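Local coordinates for Sts-2 protein (Mus musculus, PDB 3D4I), which shows acid-dependent phosphatase activity through its 2H-phosphatase domain and interferes with CBL-mediated down-regulation of receptor-type tyrosine kinases, at the interface of chains A and B. Coordinates in Å, arbitrary orientation; residue numbers count along the deposited sequence, not the author numbering. Chains: chain A/B, Sts-2 protein.

Contact 1: the interface of chains A and B. Residues chain A 206, 230-232, 235-236, 257-258; chain B 263-264, 266.
B:Phe266 packs against A:Pro232 in a largely apolar homodimer interface, where the C-terminal tail of one histidine phosphatase domain lies across the other and ties the two-fold pair together. The phenyl ring turns one face to the proline, whose CD sits 3.3 Å above the ring plane, offset toward the rim, in a CH-pi contact. The side chains meet nearly perpendicular, and proline CG closes on B:Phe266 CB at 3.4 Å. With CG anti to its backbone N (chi1 177°), the phenylalanine directs its ring toward chain A. There CE2 comes 3.6 Å from A:Met236 O, and CE1 runs alongside A:Ile231 CG1. Polar fastening lies at the opposite end of the proline. The carboxamide ND2 of B:Asn263 donates to A:Leu258 O at 2.9 Å, from a position tilted 27° out of the carbonyl plane, while its OD1 lies 3.5 Å from A:Pro232 CB. The same leucine carbonyl meets water 1, which also contacts B:Ser264 O, so two partners grip one oxygen. The site thus packs an aromatic ring against chain A and pins the tail just before it, helping to hold the phosphatase domain as a dimer.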
# COMPACT_ATOMS: atom_id res chain seq x y z
N LEU A 206 -9.97 -19.84 -2.30
CA LEU A 206 -9.43 -20.22 -0.99
C LEU A 206 -10.24 -21.38 -0.40
O LEU A 206 -9.71 -22.16 0.38
CB LEU A 206 -9.33 -19.06 -0.00
CG LEU A 206 -8.03 -18.23 -0.08
CD1 LEU A 206 -8.09 -17.26 -1.23
CD2 LEU A 206 -7.78 -17.47 1.21
N LYS A 230 -15.71 -12.68 2.80
CA LYS A 230 -14.87 -12.21 3.91
C LYS A 230 -13.34 -12.12 3.69
O LYS A 230 -12.61 -11.58 4.53
CB LYS A 230 -15.15 -13.08 5.14
CG LYS A 230 -16.61 -13.00 5.61
CD LYS A 230 -16.76 -13.30 7.09
CE LYS A 230 -18.11 -12.79 7.61
NZ LYS A 230 -18.41 -13.24 9.01
N ILE A 231 -12.85 -12.65 2.58
CA ILE A 231 -11.43 -12.78 2.35
C ILE A 231 -10.82 -11.44 1.85
O ILE A 231 -11.29 -10.88 0.89
CB ILE A 231 -11.19 -13.94 1.35
CG1 ILE A 231 -11.87 -15.21 1.88
CG2 ILE A 231 -9.70 -14.16 1.10
CD1 ILE A 231 -11.76 -16.40 0.97
N PRO A 232 -9.77 -10.93 2.52
CA PRO A 232 -9.14 -9.65 2.13
C PRO A 232 -8.16 -9.80 0.98
O PRO A 232 -7.81 -10.90 0.62
CB PRO A 232 -8.35 -9.26 3.39
CG PRO A 232 -7.99 -10.54 4.02
CD PRO A 232 -9.11 -11.52 3.70
N GLY A 235 -5.30 -12.29 0.91
CA GLY A 235 -5.68 -13.28 1.92
C GLY A 235 -5.16 -14.65 1.48
O GLY A 235 -5.11 -14.91 0.29
N MET A 236 -4.74 -15.49 2.43
CA MET A 236 -4.14 -16.79 2.07
C MET A 236 -4.71 -17.99 2.84
O MET A 236 -5.10 -17.85 3.99
CB MET A 236 -2.63 -16.73 2.30
CG MET A 236 -1.91 -15.67 1.50
SD MET A 236 -0.17 -15.65 1.93
CE MET A 236 0.43 -14.35 0.84
N THR A 257 -0.88 -12.02 8.00
CA THR A 257 -1.90 -11.18 7.37
C THR A 257 -1.40 -9.74 7.17
O THR A 257 -0.38 -9.36 7.70
CB THR A 257 -3.16 -11.09 8.25
OG1 THR A 257 -2.79 -10.72 9.59
CG2 THR A 257 -3.83 -12.42 8.29
N LEU A 258 -2.14 -8.97 6.39
CA LEU A 258 -1.88 -7.57 6.16
C LEU A 258 -3.16 -6.81 6.47
O LEU A 258 -4.17 -6.99 5.79
CB LEU A 258 -1.44 -7.32 4.72
CG LEU A 258 -1.51 -5.85 4.26
CD1 LEU A 258 -0.56 -4.96 5.03
CD2 LEU A 258 -1.28 -5.80 2.74
N ASN B 263 -7.79 -2.88 4.34
CA ASN B 263 -7.63 -4.32 4.26
C ASN B 263 -7.84 -4.88 5.67
O ASN B 263 -7.09 -4.56 6.60
CB ASN B 263 -6.26 -4.73 3.71
CG ASN B 263 -6.32 -6.03 2.91
OD1 ASN B 263 -7.18 -6.19 2.06
ND2 ASN B 263 -5.41 -6.95 3.18
N SER B 264 -8.87 -5.69 5.81
CA SER B 264 -9.33 -6.16 7.11
C SER B 264 -8.48 -7.31 7.61
O SER B 264 -7.94 -8.07 6.82
CB SER B 264 -10.77 -6.65 7.02
OG SER B 264 -11.66 -5.55 6.90
N PHE B 266 -7.69 -10.96 9.00
CA PHE B 266 -8.20 -12.20 8.44
C PHE B 266 -7.59 -13.39 9.19
O PHE B 266 -6.37 -13.52 9.24
CB PHE B 266 -7.85 -12.25 6.96
CG PHE B 266 -8.25 -13.53 6.27
CD1 PHE B 266 -9.58 -13.94 6.25
CD2 PHE B 266 -7.29 -14.30 5.62
CE1 PHE B 266 -9.95 -15.12 5.60
CE2 PHE B 266 -7.65 -15.49 4.97
CZ PHE B 266 -8.97 -15.89 4.96
O HOH W 1 -5.70 -9.31 6.58

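Contact 2: the interface of chains A and B. Residues chain A 19, 24, 260-263; chain B 259-262.
A:Asn263 and B:His260 pair as an antiparallel beta bridge close to the two-fold axis, a homodimer contact in which the tails of two histidine phosphatase domains join backbone to backbone. A:Asn263 N donates to B:His260 O at 2.8 Å, nearly straight at 172°, and B:His260 N returns a bond to A:Asn263 O at 3.1 Å. Water 2 also links the two carbonyl oxygens. Above this bridge the imidazole of B:His260 offers one face to A:Asn263 CB, which stands 3.4 Å over the plane, offset toward the CD2-NE2 rim. Chi1 of 66° places the histidine CG between its own backbone N and carbonyl carbon, folding the ring back over the chain. ND1 then donates in the ring plane to B:Gly261 O at 3.0 Å, fixing the ring's rotation. An alanine here would probably leave that glycine carbonyl without its ND1 mate and open a gap beside A:Asn263 CB. A:Glu19, which directly follows the RHG motif of the family, reaches across with an extended chain; its OE2 accepts B:Gly261 N through the syn lone pair at 2.9 Å. Water 3 joins the same oxygen to B:Ala262 O. The C-alpha atoms of A:Ala262 and B:Ala262 meet 4.0 Å apart, where the small side chains probably permit the close approach of the tails. Away from the alanines, A:Val24 CG1 packs on B:Thr259 CG2 at 3.8 Å.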
# COMPACT_ATOMS: atom_id res chain seq x y z
N GLU A 19 -5.88 -5.47 -4.30
CA GLU A 19 -7.01 -4.56 -4.50
C GLU A 19 -7.17 -4.25 -6.01
O GLU A 19 -6.20 -3.93 -6.69
CB GLU A 19 -6.78 -3.27 -3.72
CG GLU A 19 -7.96 -2.30 -3.81
CD GLU A 19 -7.63 -0.97 -3.15
OE1 GLU A 19 -6.89 -0.20 -3.77
OE2 GLU A 19 -8.15 -0.69 -2.05
N VAL A 24 -12.45 0.27 -5.59
CA VAL A 24 -12.36 1.60 -5.01
C VAL A 24 -13.19 2.62 -5.81
O VAL A 24 -13.92 3.42 -5.24
CB VAL A 24 -10.87 2.07 -4.90
CG1 VAL A 24 -10.78 3.54 -4.40
CG2 VAL A 24 -10.15 1.23 -3.90
N HIS A 260 -4.64 -2.92 7.00
CA HIS A 260 -4.40 -1.46 6.93
C HIS A 260 -5.71 -0.70 6.77
O HIS A 260 -6.74 -1.30 6.48
CB HIS A 260 -3.39 -1.06 5.82
CG HIS A 260 -3.84 -1.39 4.42
ND1 HIS A 260 -4.75 -0.63 3.72
CD2 HIS A 260 -3.45 -2.38 3.57
CE1 HIS A 260 -4.93 -1.15 2.52
NE2 HIS A 260 -4.16 -2.22 2.40
N GLY A 261 -5.67 0.61 6.96
CA GLY A 261 -6.86 1.46 6.79
C GLY A 261 -7.05 1.96 5.37
O GLY A 261 -6.17 1.78 4.50
N ALA A 262 -8.20 2.58 5.13
CA ALA A 262 -8.51 3.23 3.87
C ALA A 262 -7.81 4.59 3.79
O ALA A 262 -7.17 5.05 4.76
CB ALA A 262 -10.08 3.38 3.67
N ASN A 263 -7.88 5.19 2.62
CA ASN A 263 -7.50 6.57 2.46
C ASN A 263 -8.60 7.27 1.68
O ASN A 263 -8.91 6.87 0.56
CB ASN A 263 -6.16 6.68 1.75
CG ASN A 263 -5.64 8.12 1.67
OD1 ASN A 263 -4.51 8.39 1.99
ND2 ASN A 263 -6.48 9.03 1.22
N THR B 259 -6.85 7.76 -3.16
CA THR B 259 -8.02 7.12 -2.57
C THR B 259 -7.79 5.60 -2.64
O THR B 259 -7.58 5.07 -3.74
CB THR B 259 -9.29 7.45 -3.41
OG1 THR B 259 -9.43 8.87 -3.59
CG2 THR B 259 -10.55 6.91 -2.73
N HIS B 260 -7.83 4.91 -1.51
CA HIS B 260 -7.74 3.44 -1.53
C HIS B 260 -8.55 2.86 -0.38
O HIS B 260 -8.95 3.60 0.54
CB HIS B 260 -6.27 2.92 -1.56
CG HIS B 260 -5.47 3.23 -0.33
ND1 HIS B 260 -5.66 2.57 0.87
CD2 HIS B 260 -4.48 4.13 -0.10
CE1 HIS B 260 -4.81 3.04 1.77
NE2 HIS B 260 -4.10 4.00 1.21
N GLY B 261 -8.83 1.56 -0.43
CA GLY B 261 -9.67 0.98 0.60
C GLY B 261 -8.83 0.38 1.69
O GLY B 261 -7.58 0.38 1.62
N ALA B 262 -9.50 -0.14 2.69
CA ALA B 262 -8.84 -0.78 3.81
C ALA B 262 -8.54 -2.22 3.47
O ALA B 262 -8.98 -2.73 2.42
CB ALA B 262 -9.71 -0.69 5.08
O HOH W 2 -11.57 5.48 0.53
O HOH W 3 -7.41 -2.60 -0.16

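Contact 3: the interface of chains A and B. Residues chain A 206, 236-237, 250; chain B 266, 268, 271.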
# COMPACT_ATOMS: atom_id res chain seq x y z
N LEU A 206 -9.97 -19.84 -2.30
CA LEU A 206 -9.43 -20.22 -0.99
C LEU A 206 -10.24 -21.38 -0.40
O LEU A 206 -9.71 -22.16 0.38
CB LEU A 206 -9.33 -19.06 -0.00
CG LEU A 206 -8.03 -18.23 -0.08
CD1 LEU A 206 -8.09 -17.26 -1.23
CD2 LEU A 206 -7.78 -17.47 1.21
N MET A 236 -4.74 -15.49 2.43
CA MET A 236 -4.14 -16.79 2.07
C MET A 236 -4.71 -17.99 2.84
O MET A 236 -5.10 -17.85 3.99
CB MET A 236 -2.63 -16.73 2.30
CG MET A 236 -1.91 -15.67 1.50
SD MET A 236 -0.17 -15.65 1.93
CE MET A 236 0.43 -14.35 0.84
N CYS A 237 -4.73 -19.15 2.16
CA CYS A 237 -5.08 -20.46 2.75
C CYS A 237 -3.91 -21.37 2.37
O CYS A 237 -3.57 -21.43 1.20
CB CYS A 237 -6.34 -21.03 2.07
SG CYS A 237 -6.92 -22.56 2.79
N LEU A 250 -4.67 -28.41 6.41
CA LEU A 250 -4.58 -26.96 6.57
C LEU A 250 -3.55 -26.55 7.63
O LEU A 250 -3.54 -27.07 8.76
CB LEU A 250 -5.91 -26.41 7.00
CG LEU A 250 -6.95 -26.05 5.96
CD1 LEU A 250 -8.22 -25.78 6.70
CD2 LEU A 250 -6.48 -24.81 5.20
N PHE B 266 -7.69 -10.96 9.00
CA PHE B 266 -8.20 -12.20 8.44
C PHE B 266 -7.59 -13.39 9.19
O PHE B 266 -6.37 -13.52 9.24
CB PHE B 266 -7.85 -12.25 6.96
CG PHE B 266 -8.25 -13.53 6.27
CD1 PHE B 266 -9.58 -13.94 6.25
CD2 PHE B 266 -7.29 -14.30 5.62
CE1 PHE B 266 -9.95 -15.12 5.60
CE2 PHE B 266 -7.65 -15.49 4.97
CZ PHE B 266 -8.97 -15.89 4.96
N TRP B 268 -7.60 -17.31 8.95
CA TRP B 268 -7.92 -18.47 8.12
C TRP B 268 -8.73 -19.53 8.89
O TRP B 268 -9.68 -20.09 8.35
CB TRP B 268 -6.64 -19.07 7.51
CG TRP B 268 -5.68 -19.68 8.50
CD1 TRP B 268 -4.69 -19.02 9.20
CD2 TRP B 268 -5.61 -21.05 8.91
NE1 TRP B 268 -4.02 -19.91 10.01
CE2 TRP B 268 -4.56 -21.16 9.85
CE3 TRP B 268 -6.35 -22.20 8.58
CZ2 TRP B 268 -4.23 -22.37 10.45
CZ3 TRP B 268 -6.00 -23.41 9.18
CH2 TRP B 268 -4.96 -23.48 10.10
N TRP B 271 -12.60 -20.67 9.12
CA TRP B 271 -13.23 -21.76 8.35
C TRP B 271 -12.25 -22.92 8.19
O TRP B 271 -12.44 -23.83 7.37
CB TRP B 271 -13.77 -21.30 6.99
CG TRP B 271 -12.83 -20.43 6.21
CD1 TRP B 271 -12.97 -19.09 5.96
CD2 TRP B 271 -11.62 -20.83 5.56
NE1 TRP B 271 -11.92 -18.64 5.20
CE2 TRP B 271 -11.08 -19.69 4.94
CE3 TRP B 271 -10.94 -22.05 5.45
CZ2 TRP B 271 -9.89 -19.72 4.23
CZ3 TRP B 271 -9.76 -22.09 4.73
CH2 TRP B 271 -9.24 -20.92 4.13
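B:Trp268 and B:Trp271 present two steeply inclined indoles to chain A, and each meets its partner with the rim of its six-membered ring. B:Trp268 and A:Leu250 run antiparallel alongside one another. The leucine CB approaches CZ3 at 3.7 Å, past the ring's rim and well off its plane, with CD1 following at 4.1 Å from the same carbon. A chi1 of 66° sets the B:Trp268 CG between its backbone N and carbonyl carbon, and the indole extends from there along the leucine. B:Trp271 comes edge first toward A:Cys237. The cysteine CB lies in the indole plane, 3.6 Å from CH2; the still shorter approach of SG is too close to be reliable. One face of this indole is covered from within its own chain by B:Trp268 O, 3.5 Å above the plane and over its centre, so the first tryptophan's backbone probably helps to keep the second indole in place. On the other side of the plane, just past the rim, A:Leu206 O stands 4.0 Å from CH2. No hydrogen bond crosses here, and shape and apolar packing carry the contact. B:Phe266 continues the aromatic surface toward A:Met236. In the fold, the short 3-10 turn 268-270 and the last modelled residue of chain B rest against strands 236-241 and 248-251 and helix 205-208 of chain A.

Read in order along chain B, the three contacts trace one tail laid over a neighbouring domain. Contact 2 lies near the two-fold axis, contact 1 follows with its C-alpha centre about 14 Å away, and contact 3 lies about 8 Å beyond contact 1 and about 22 Å from contact 2. Contacts 1 and 3 share A:Leu206, A:Met236 and B:Phe266 and so form a continuous apolar surface, whereas contact 2 relies more on backbone hydrogen bonds. B:Asn263 (contact 1) and A:Asn263 (contact 2) are symmetry mates. Because symmetry repeats each contact, the exchanged tails clasp both domains, consistent with a protein that forms homodimers or homooligomers.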